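Long-range contact in mandelate racemase/muconate lactonizing enzyme family protein (Sorangium cellulosum, PDB 3S5S), which belongs to the enolase superfamily, whose members pair an N-terminal capping domain with a C-terminal beta/alpha-barrel domain: residues Val256-Ile270 with Ile283-Gly297. Numbering follows the deposited sequence.
Sequences VLRVAAERAATVVNI and IAAVARAAGLGLMIG. With SO4 (sulfate ion), chain D.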
loop_
_atom_site.group_PDB
_atom_site.type_symbol
_atom_site.label_atom_id
_atom_site.label_comp_id
_atom_site.label_asym_id
_atom_site.label_seq_id
_atom_site.Cartn_x
_atom_site.Cartn_y
_atom_site.Cartn_z
ATOM N N VAL A 256 -9.095 9.081 6.025
ATOM C CA VAL A 256 -8.873 9.605 4.662
ATOM C C VAL A 256 -10.048 9.328 3.727
ATOM O O VAL A 256 -10.583 10.246 3.120
ATOM C CB VAL A 256 -7.542 9.109 4.066
ATOM C CG1 VAL A 256 -7.354 9.609 2.647
ATOM C CG2 VAL A 256 -6.393 9.562 4.944
ATOM N N LEU A 257 -10.505 8.086 3.654
ATOM C CA LEU A 257 -11.781 7.832 2.997
ATOM C C LEU A 257 -12.890 8.779 3.416
ATOM O O LEU A 257 -13.732 9.189 2.592
ATOM C CB LEU A 257 -12.264 6.428 3.283
ATOM C CG LEU A 257 -12.046 5.310 2.277
ATOM C CD1 LEU A 257 -13.094 4.276 2.573
ATOM C CD2 LEU A 257 -12.218 5.831 0.870
ATOM N N ARG A 258 -12.950 9.090 4.708
ATOM C CA ARG A 258 -14.074 9.928 5.188
ATOM C C ARG A 258 -13.821 11.373 4.767
ATOM O O ARG A 258 -14.712 12.035 4.262
ATOM C CB ARG A 258 -14.269 9.824 6.703
ATOM C CG ARG A 258 -15.055 10.972 7.278
ATOM C CD ARG A 258 -15.923 10.577 8.469
ATOM N NE ARG A 258 -15.146 10.344 9.683
ATOM C CZ ARG A 258 -15.428 10.865 10.878
ATOM N NH1 ARG A 258 -16.492 11.671 11.046
ATOM N NH2 ARG A 258 -14.634 10.572 11.911
ATOM N N VAL A 259 -12.596 11.838 4.976
ATOM C CA VAL A 259 -12.164 13.163 4.530
ATOM C C VAL A 259 -12.477 13.376 3.045
ATOM O O VAL A 259 -12.932 14.454 2.678
ATOM C CB VAL A 259 -10.657 13.415 4.848
ATOM C CG1 VAL A 259 -9.969 14.300 3.797
ATOM C CG2 VAL A 259 -10.513 14.028 6.208
ATOM N N ALA A 260 -12.252 12.353 2.212
ATOM C CA ALA A 260 -12.593 12.451 0.783
ATOM C C ALA A 260 -14.082 12.598 0.620
ATOM O O ALA A 260 -14.529 13.627 0.147
ATOM C CB ALA A 260 -12.085 11.247 -0.038
ATOM N N ALA A 261 -14.835 11.586 1.052
ATOM C CA ALA A 261 -16.312 11.521 0.848
ATOM C C ALA A 261 -17.090 12.733 1.382
ATOM O O ALA A 261 -18.105 13.126 0.823
ATOM C CB ALA A 261 -16.870 10.254 1.456
ATOM N N GLU A 262 -16.607 13.307 2.480
ATOM C CA GLU A 262 -17.272 14.453 3.111
ATOM C C GLU A 262 -16.768 15.829 2.583
ATOM O O GLU A 262 -17.313 16.887 2.931
ATOM C CB GLU A 262 -17.210 14.322 4.643
ATOM C CG GLU A 262 -18.325 13.398 5.196
ATOM C CD GLU A 262 -18.256 13.180 6.718
ATOM O OE1 GLU A 262 -18.138 14.172 7.491
ATOM O OE2 GLU A 262 -18.327 11.998 7.146
ATOM N N ARG A 263 -15.781 15.782 1.696
ATOM C CA ARG A 263 -15.094 16.966 1.161
ATOM C C ARG A 263 -14.587 17.884 2.238
ATOM O O ARG A 263 -14.860 19.089 2.149
ATOM C CB ARG A 263 -15.988 17.791 0.247
ATOM C CG ARG A 263 -16.289 17.195 -1.063
ATOM C CD ARG A 263 -17.105 18.226 -1.824
ATOM N NE ARG A 263 -17.875 17.622 -2.904
ATOM C CZ ARG A 263 -17.426 17.469 -4.141
ATOM N NH1 ARG A 263 -16.206 17.898 -4.463
ATOM N NH2 ARG A 263 -18.207 16.895 -5.051
ATOM N N ALA A 264 -13.866 17.316 3.220
ATOM C CA ALA A 264 -13.355 18.026 4.406
ATOM C C ALA A 264 -11.958 18.633 4.221
ATOM O O ALA A 264 -11.491 19.417 5.074
ATOM C CB ALA A 264 -13.361 17.092 5.654
ATOM N N ALA A 265 -11.300 18.256 3.117
ATOM C CA ALA A 265 -9.955 18.715 2.741
ATOM C C ALA A 265 -9.790 18.323 1.285
ATOM O O ALA A 265 -10.641 17.606 0.759
ATOM C CB ALA A 265 -8.911 18.036 3.600
ATOM N N THR A 266 -8.750 18.813 0.614
ATOM C CA THR A 266 -8.481 18.402 -0.766
ATOM C C THR A 266 -7.079 17.818 -0.779
ATOM O O THR A 266 -6.579 17.336 -1.821
ATOM C CB THR A 266 -8.565 19.577 -1.770
ATOM O OG1 THR A 266 -7.627 20.578 -1.404
ATOM C CG2 THR A 266 -10.004 20.215 -1.835
ATOM N N VAL A 267 -6.455 17.866 0.404
ATOM C CA VAL A 267 -5.066 17.440 0.607
ATOM C C VAL A 267 -4.949 16.644 1.906
ATOM O O VAL A 267 -5.674 16.911 2.849
ATOM C CB VAL A 267 -4.084 18.644 0.598
ATOM C CG1 VAL A 267 -2.707 18.231 0.941
ATOM C CG2 VAL A 267 -4.093 19.324 -0.786
ATOM N N VAL A 268 -4.069 15.656 1.938
ATOM C CA VAL A 268 -3.747 14.951 3.186
ATOM C C VAL A 268 -2.262 15.087 3.570
ATOM O O VAL A 268 -1.366 14.853 2.766
ATOM C CB VAL A 268 -4.163 13.426 3.126
ATOM C CG1 VAL A 268 -3.428 12.655 4.106
ATOM C CG2 VAL A 268 -5.625 13.267 3.428
ATOM N N ASN A 269 -2.033 15.469 4.823
ATOM C CA ASN A 269 -0.706 15.463 5.427
ATOM C C ASN A 269 -0.423 14.100 6.065
ATOM O O ASN A 269 -1.000 13.737 7.079
ATOM C CB ASN A 269 -0.616 16.587 6.451
ATOM C CG ASN A 269 0.804 16.759 6.988
ATOM O OD1 ASN A 269 1.631 15.843 6.842
ATOM N ND2 ASN A 269 1.103 17.936 7.592
ATOM N N ILE A 270 0.425 13.319 5.428
ATOM C CA ILE A 270 0.787 11.986 5.880
ATOM C C ILE A 270 2.035 12.123 6.728
ATOM O O ILE A 270 3.018 12.757 6.313
ATOM C CB ILE A 270 1.122 11.089 4.639
ATOM C CG1 ILE A 270 -0.064 11.001 3.687
ATOM C CG2 ILE A 270 1.545 9.708 5.024
ATOM C CD1 ILE A 270 0.244 10.241 2.350
ATOM N N ILE A 283 -2.692 4.932 3.573
ATOM C CA ILE A 283 -3.211 6.284 3.436
ATOM C C ILE A 283 -2.797 6.933 2.110
ATOM O O ILE A 283 -3.607 7.528 1.448
ATOM C CB ILE A 283 -2.721 7.210 4.601
ATOM C CG1 ILE A 283 -3.377 6.859 5.917
ATOM C CG2 ILE A 283 -2.936 8.690 4.301
ATOM C CD1 ILE A 283 -2.515 7.415 7.060
ATOM N N ALA A 284 -1.528 6.871 1.754
ATOM C CA ALA A 284 -1.096 7.340 0.432
ATOM C C ALA A 284 -1.945 6.739 -0.714
ATOM O O ALA A 284 -2.393 7.451 -1.618
ATOM C CB ALA A 284 0.361 7.000 0.233
ATOM N N ALA A 285 -2.188 5.435 -0.680
ATOM C CA ALA A 285 -2.933 4.792 -1.780
ATOM C C ALA A 285 -4.376 5.215 -1.779
ATOM O O ALA A 285 -4.944 5.435 -2.840
ATOM C CB ALA A 285 -2.854 3.257 -1.699
ATOM N N VAL A 286 -4.991 5.303 -0.593
ATOM C CA VAL A 286 -6.385 5.729 -0.507
ATOM C C VAL A 286 -6.446 7.175 -0.954
ATOM O O VAL A 286 -7.392 7.565 -1.672
ATOM C CB VAL A 286 -6.963 5.558 0.927
ATOM C CG1 VAL A 286 -8.282 6.273 1.100
ATOM C CG2 VAL A 286 -7.152 4.090 1.225
ATOM N N ALA A 287 -5.423 7.955 -0.606
ATOM C CA ALA A 287 -5.462 9.372 -0.932
ATOM C C ALA A 287 -5.348 9.634 -2.445
ATOM O O ALA A 287 -6.091 10.431 -2.974
ATOM C CB ALA A 287 -4.437 10.142 -0.144
ATOM N N ARG A 288 -4.432 8.967 -3.146
ATOM C CA ARG A 288 -4.400 9.129 -4.601
ATOM C C ARG A 288 -5.658 8.535 -5.230
ATOM O O ARG A 288 -6.219 9.108 -6.166
ATOM C CB ARG A 288 -3.138 8.548 -5.254
ATOM C CG ARG A 288 -3.324 8.313 -6.772
ATOM C CD ARG A 288 -2.144 8.751 -7.616
ATOM N NE ARG A 288 -2.530 9.585 -8.771
ATOM C CZ ARG A 288 -1.656 10.045 -9.673
ATOM N NH1 ARG A 288 -0.371 9.736 -9.544
ATOM N NH2 ARG A 288 -2.055 10.803 -10.702
ATOM N N ALA A 289 -6.118 7.396 -4.713
ATOM C CA ALA A 289 -7.390 6.837 -5.211
ATOM C C ALA A 289 -8.502 7.868 -5.053
ATOM O O ALA A 289 -9.207 8.146 -5.986
ATOM C CB ALA A 289 -7.761 5.536 -4.517
ATOM N N ALA A 290 -8.624 8.468 -3.885
ATOM C CA ALA A 290 -9.734 9.385 -3.674
ATOM C C ALA A 290 -9.539 10.759 -4.306
ATOM O O ALA A 290 -10.403 11.616 -4.148
ATOM C CB ALA A 290 -10.111 9.484 -2.211
ATOM N N GLY A 291 -8.440 10.974 -5.033
ATOM C CA GLY A 291 -8.246 12.271 -5.707
ATOM C C GLY A 291 -7.669 13.383 -4.806
ATOM O O GLY A 291 -7.611 14.557 -5.203
ATOM N N LEU A 292 -7.237 13.024 -3.604
ATOM C CA LEU A 292 -6.644 13.976 -2.700
ATOM C C LEU A 292 -5.164 14.203 -3.048
ATOM O O LEU A 292 -4.459 13.269 -3.418
ATOM C CB LEU A 292 -6.759 13.471 -1.251
ATOM C CG LEU A 292 -8.187 13.254 -0.716
ATOM C CD1 LEU A 292 -8.110 12.767 0.694
ATOM C CD2 LEU A 292 -9.059 14.532 -0.769
ATOM N N GLY A 293 -4.698 15.452 -2.936
ATOM C CA GLY A 293 -3.270 15.708 -3.018
ATOM C C GLY A 293 -2.551 15.107 -1.813
ATOM O O GLY A 293 -3.144 14.908 -0.771
ATOM N N LEU A 294 -1.277 14.811 -1.975
ATOM C CA LEU A 294 -0.479 14.270 -0.904
ATOM C C LEU A 294 0.543 15.267 -0.377
ATOM O O LEU A 294 1.271 15.923 -1.160
ATOM C CB LEU A 294 0.242 12.988 -1.365
ATOM C CG LEU A 294 -0.638 11.919 -2.019
ATOM C CD1 LEU A 294 0.224 10.773 -2.468
ATOM C CD2 LEU A 294 -1.511 11.432 -0.972
ATOM N N MET A 295 0.621 15.336 0.954
ATOM C CA MET A 295 1.634 16.129 1.655
ATOM C C MET A 295 2.405 15.165 2.545
ATOM O O MET A 295 1.833 14.258 3.123
ATOM C CB MET A 295 0.948 17.234 2.458
ATOM C CG MET A 295 1.856 18.187 3.271
ATOM S SD MET A 295 0.925 19.447 4.115
ATOM C CE MET A 295 2.164 19.941 5.202
ATOM N N ILE A 296 3.721 15.294 2.592
ATOM C CA ILE A 296 4.531 14.465 3.515
ATOM C C ILE A 296 5.015 15.438 4.612
ATOM O O ILE A 296 5.576 16.487 4.306
ATOM C CB ILE A 296 5.708 13.752 2.783
ATOM C CG1 ILE A 296 6.525 12.841 3.739
ATOM C CG2 ILE A 296 6.643 14.760 2.109
ATOM C CD1 ILE A 296 5.775 11.685 4.384
ATOM N N GLY A 297 4.718 15.137 5.867
ATOM C CA GLY A 297 4.972 16.057 6.959
ATOM C C GLY A 297 5.684 15.320 8.057
ATOM O O GLY A 297 6.275 14.258 7.813
HETATM S S SO4 D . -20.875 15.389 -2.665
HETATM O O1 SO4 D . -21.269 15.642 -1.253
HETATM O O2 SO4 D . -20.691 16.721 -3.286
HETATM O O3 SO4 D . -19.644 14.587 -2.749
HETATM O O4 SO4 D . -21.904 14.604 -3.370
#
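Leu292 wedges between helix 253-261 and strand 267-270. CB lies beside the carbonyl oxygen of Thr266; CG stands anti to its own carbonyl carbon (chi1 -61°), and from there the two methyls part. CD2 of Leu292 rests against the backbone, 3.8 Å from Ala265 O, while its CD1 goes into the layer between helix and sheet, 3.7 Å from CG2 of Val268, and also meets CG1 of Val256 and CG1 of Val259. Val256 divides its work: CG1, anti to the backbone N, meets both Leu292 and Val286, whose side chains slide past that of Val256 in opposite directions, whereas CG2 packs 3.6 Å from CG2 of Ile283, the two side chains crossing at about a right angle. That same Ile283 methyl touches CG1 of Ile270, whose CD1 continues to Ala284 and Leu294. Helix segments 256-261 and 283-289 run nearly parallel, 16° apart, and CB of Ala290 comes 3.4 Å from CB of Ala260. NE and NH2 of Arg263 both give hydrogen bonds to O2 of a sulfate ion, in the guanidinium plane.

Alongside this apolar layer, strands 267-270 and 293-296 pair in parallel through five backbone bonds, from Gly293 N to Thr266 O through to Gly297 N to Ile270 O. On the sheet face away from these helices, the extended Met295 chain lays its CE 3.3 Å from ND2 of Asn269, an amide nitrogen hydrogen-bonded to Glu222.

Together the pieces form a right-handed beta-alpha-beta unit of the barrel, strand 267-270, helix 272-289 and strand 293-296, with the preceding helix 253-261 packed alongside. Strands 244-246 and 319-322 flank the pair, helix 303-316 covers Ile270 and Ala284, and Leu257 and Val286 pack against the second subunit.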